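Side-chain contact in RagA protein (Porphyromonas gingivalis, PDB 6SLN), which probably imports nutrients across the outer membrane as a TonB-dependent receptor, a beta-barrel with an internal plug domain: residues I118-Q123 with V131-G136. Sequence-based numbering, arbitrary orientation.
Sequences IMDALQ and VMTTSG
Gln-123 reaches across Val-131 to its carbonyl and makes one side-chain-to-backbone hydrogen bond. CG stands anti to the backbone N (chi1 -158°), and the chain runs on extended past it, which carries the amide to the Val-131 carbonyl. Gln-123 CB lies 3.7 Å from Val-131 CB; CG passes on to the carbonyl, 3.3 Å from Val-131 O. At the tip, NE2 donates to Val-131 O over 2.9 Å, with an N-H...O angle of 154°. The carbonyl oxygen sits close to the plane of the Gln-123 amide, whereas the nitrogen stands 37° above the carbonyl plane. The NE2 end also brushes Met-132 CG, 4.0 Å away. OE1 accepts a hydrogen bond from Lys-930 in the surrounding barrel.

Val-131 supplies most of the apolar surface on the strand side. Its two methyls rest against the 3-10 turn 119-122 at different points: CG2 lies 3.5 Å from Gln-123 N, and CG1 faces the backbone of Met-119 and Asp-120. Farther along, Thr-133 OG1 comes within 3.5 Å of Asp-120 OD1, a polar approach rather than a bond. The threonine hydroxyl pairs with Asn-117, and Asp-120 OD2 forms a salt bridge with Arg-959.

The contact thus joins the loop entering strand 129-132 to that strand within the plug domain, buried near the centre of the chain. With both ends of its amide engaged, Gln-123 is probably fixed in rotation, and its bond to Lys-930 links this part of the plug to the barrel wall.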
ATOM      1  N   ILE A 118       3.618   6.941 -30.123  1.00 37.07           N
ATOM      2  CA  ILE A 118       3.272   6.542 -31.491  1.00 38.58           C
ATOM      3  C   ILE A 118       2.539   7.647 -32.244  1.00 43.05           C
ATOM      4  O   ILE A 118       2.718   7.793 -33.460  1.00 40.71           O
ATOM      5  CB  ILE A 118       2.437   5.247 -31.463  1.00 41.94           C
ATOM      6  CG1 ILE A 118       1.953   4.868 -32.866  1.00 44.32           C
ATOM      7  CG2 ILE A 118       1.256   5.415 -30.547  1.00 43.34           C
ATOM      8  CD1 ILE A 118       3.043   4.294 -33.767  1.00 40.15           C
ATOM      9  N   MET A 119       1.704   8.438 -31.559  1.00 48.38           N
ATOM     10  CA  MET A 119       0.926   9.459 -32.262  1.00 50.24           C
ATOM     11  C   MET A 119       1.834  10.490 -32.920  1.00 54.14           C
ATOM     12  O   MET A 119       1.477  11.069 -33.962  1.00 49.09           O
ATOM     13  CB  MET A 119      -0.056  10.135 -31.299  1.00 48.73           C
ATOM     14  CG  MET A 119      -1.331   9.305 -31.025  1.00 50.04           C
ATOM     15  SD  MET A 119      -2.175   8.856 -32.560  1.00 52.83           S
ATOM     16  CE  MET A 119      -1.804   7.123 -32.723  1.00 50.03           C
ATOM     17  N   ASP A 120       3.022  10.703 -32.339  1.00 46.39           N
ATOM     18  CA  ASP A 120       4.003  11.600 -32.923  1.00 51.64           C
ATOM     19  C   ASP A 120       4.304  11.240 -34.373  1.00 52.95           C
ATOM     20  O   ASP A 120       4.572  12.129 -35.193  1.00 51.80           O
ATOM     21  CB  ASP A 120       5.281  11.574 -32.084  1.00 55.69           C
ATOM     22  CG  ASP A 120       6.311  12.557 -32.575  1.00 50.65           C
ATOM     23  OD1 ASP A 120       6.208  13.754 -32.216  1.00 50.86           O
ATOM     24  OD2 ASP A 120       7.213  12.128 -33.326  1.00 43.30           O
ATOM     25  N   ALA A 121       4.238   9.950 -34.712  1.00 49.37           N
ATOM     26  CA  ALA A 121       4.529   9.498 -36.070  1.00 55.01           C
ATOM     27  C   ALA A 121       3.433   9.857 -37.068  1.00 55.88           C
ATOM     28  O   ALA A 121       3.621   9.627 -38.267  1.00 54.87           O
ATOM     29  CB  ALA A 121       4.755   7.982 -36.078  1.00 57.37           C
ATOM     30  N   LEU A 122       2.296  10.390 -36.610  1.00 54.10           N
ATOM     31  CA  LEU A 122       1.223  10.803 -37.499  1.00 58.73           C
ATOM     32  C   LEU A 122       1.137  12.311 -37.648  1.00 63.87           C
ATOM     33  O   LEU A 122       0.314  12.795 -38.422  1.00 74.47           O
ATOM     34  CB  LEU A 122      -0.114  10.202 -37.035  1.00 58.09           C
ATOM     35  CG  LEU A 122      -0.054   8.723 -37.429  1.00 65.01           C
ATOM     36  CD1 LEU A 122       0.172   7.814 -36.229  1.00 60.82           C
ATOM     37  CD2 LEU A 122      -1.242   8.258 -38.303  1.00 67.15           C
ATOM     38  N   GLN A 123       1.973  13.056 -36.936  1.00 61.13           N
ATOM     39  CA  GLN A 123       2.098  14.481 -37.197  1.00 52.10           C
ATOM     40  C   GLN A 123       2.442  14.714 -38.654  1.00 52.61           C
ATOM     41  O   GLN A 123       3.455  14.211 -39.148  1.00 61.50           O
ATOM     42  CB  GLN A 123       3.162  15.090 -36.305  1.00 47.23           C
ATOM     43  CG  GLN A 123       2.992  16.561 -36.143  1.00 47.82           C
ATOM     44  CD  GLN A 123       4.173  17.202 -35.471  1.00 55.17           C
ATOM     45  OE1 GLN A 123       5.319  16.925 -35.822  1.00 67.33           O
ATOM     46  NE2 GLN A 123       3.907  18.058 -34.490  1.00 51.81           N
ATOM     47  N   VAL A 131      -1.403  16.815 -34.509  1.00 39.24           N
ATOM     48  CA  VAL A 131      -0.569  16.099 -33.547  1.00 44.26           C
ATOM     49  C   VAL A 131       0.448  17.060 -32.964  1.00 43.71           C
ATOM     50  O   VAL A 131       1.135  17.762 -33.712  1.00 55.90           O
ATOM     51  CB  VAL A 131       0.169  14.923 -34.205  1.00 42.73           C
ATOM     52  CG1 VAL A 131       0.916  14.149 -33.135  1.00 42.68           C
ATOM     53  CG2 VAL A 131      -0.791  14.037 -35.011  1.00 43.15           C
ATOM     54  N   MET A 132       0.583  17.066 -31.640  1.00 41.31           N
ATOM     55  CA  MET A 132       1.669  17.815 -31.008  1.00 46.16           C
ATOM     56  C   MET A 132       2.058  17.164 -29.683  1.00 49.81           C
ATOM     57  O   MET A 132       1.191  16.810 -28.875  1.00 53.26           O
ATOM     58  CB  MET A 132       1.286  19.290 -30.800  1.00 36.43           C
ATOM     59  CG  MET A 132       1.505  20.167 -32.030  1.00 43.43           C
ATOM     60  SD  MET A 132       1.273  21.909 -31.692  1.00 59.85           S
ATOM     61  CE  MET A 132      -0.508  22.021 -31.613  1.00 54.77           C
ATOM     62  N   THR A 133       3.359  16.984 -29.482  1.00 50.92           N
ATOM     63  CA  THR A 133       3.928  16.524 -28.221  1.00 50.95           C
ATOM     64  C   THR A 133       4.722  17.676 -27.629  1.00 50.65           C
ATOM     65  O   THR A 133       5.663  18.171 -28.259  1.00 56.11           O
ATOM     66  CB  THR A 133       4.830  15.310 -28.431  1.00 51.21           C
ATOM     67  OG1 THR A 133       4.262  14.460 -29.437  1.00 56.66           O
ATOM     68  CG2 THR A 133       4.986  14.542 -27.131  1.00 45.26           C
ATOM     69  N   THR A 134       4.332  18.116 -26.439  1.00 44.37           N
ATOM     70  CA  THR A 134       4.873  19.334 -25.859  1.00 43.07           C
ATOM     71  C   THR A 134       6.079  19.091 -24.965  1.00 51.86           C
ATOM     72  O   THR A 134       6.571  20.040 -24.342  1.00 56.91           O
ATOM     73  CB  THR A 134       3.783  20.050 -25.063  1.00 45.56           C
ATOM     74  OG1 THR A 134       3.108  19.103 -24.230  1.00 44.13           O
ATOM     75  CG2 THR A 134       2.754  20.692 -26.009  1.00 40.00           C
ATOM     76  N   SER A 135       6.547  17.850 -24.867  1.00 49.22           N
ATOM     77  CA  SER A 135       7.708  17.514 -24.061  1.00 46.17           C
ATOM     78  C   SER A 135       8.444  16.378 -24.758  1.00 54.70           C
ATOM     79  O   SER A 135       7.826  15.470 -25.322  1.00 56.75           O
ATOM     80  CB  SER A 135       7.316  17.126 -22.623  1.00 38.21           C
ATOM     81  OG  SER A 135       8.451  16.766 -21.841  1.00 39.60           O
ATOM     82  N   GLY A 136       9.764  16.472 -24.761  1.00 52.86           N
ATOM     83  CA  GLY A 136      10.598  15.424 -25.308  1.00 49.64           C
ATOM     84  C   GLY A 136      10.856  14.307 -24.343  1.00 45.20           C
ATOM     85  O   GLY A 136      11.576  13.357 -24.654  1.00 44.48           O
TER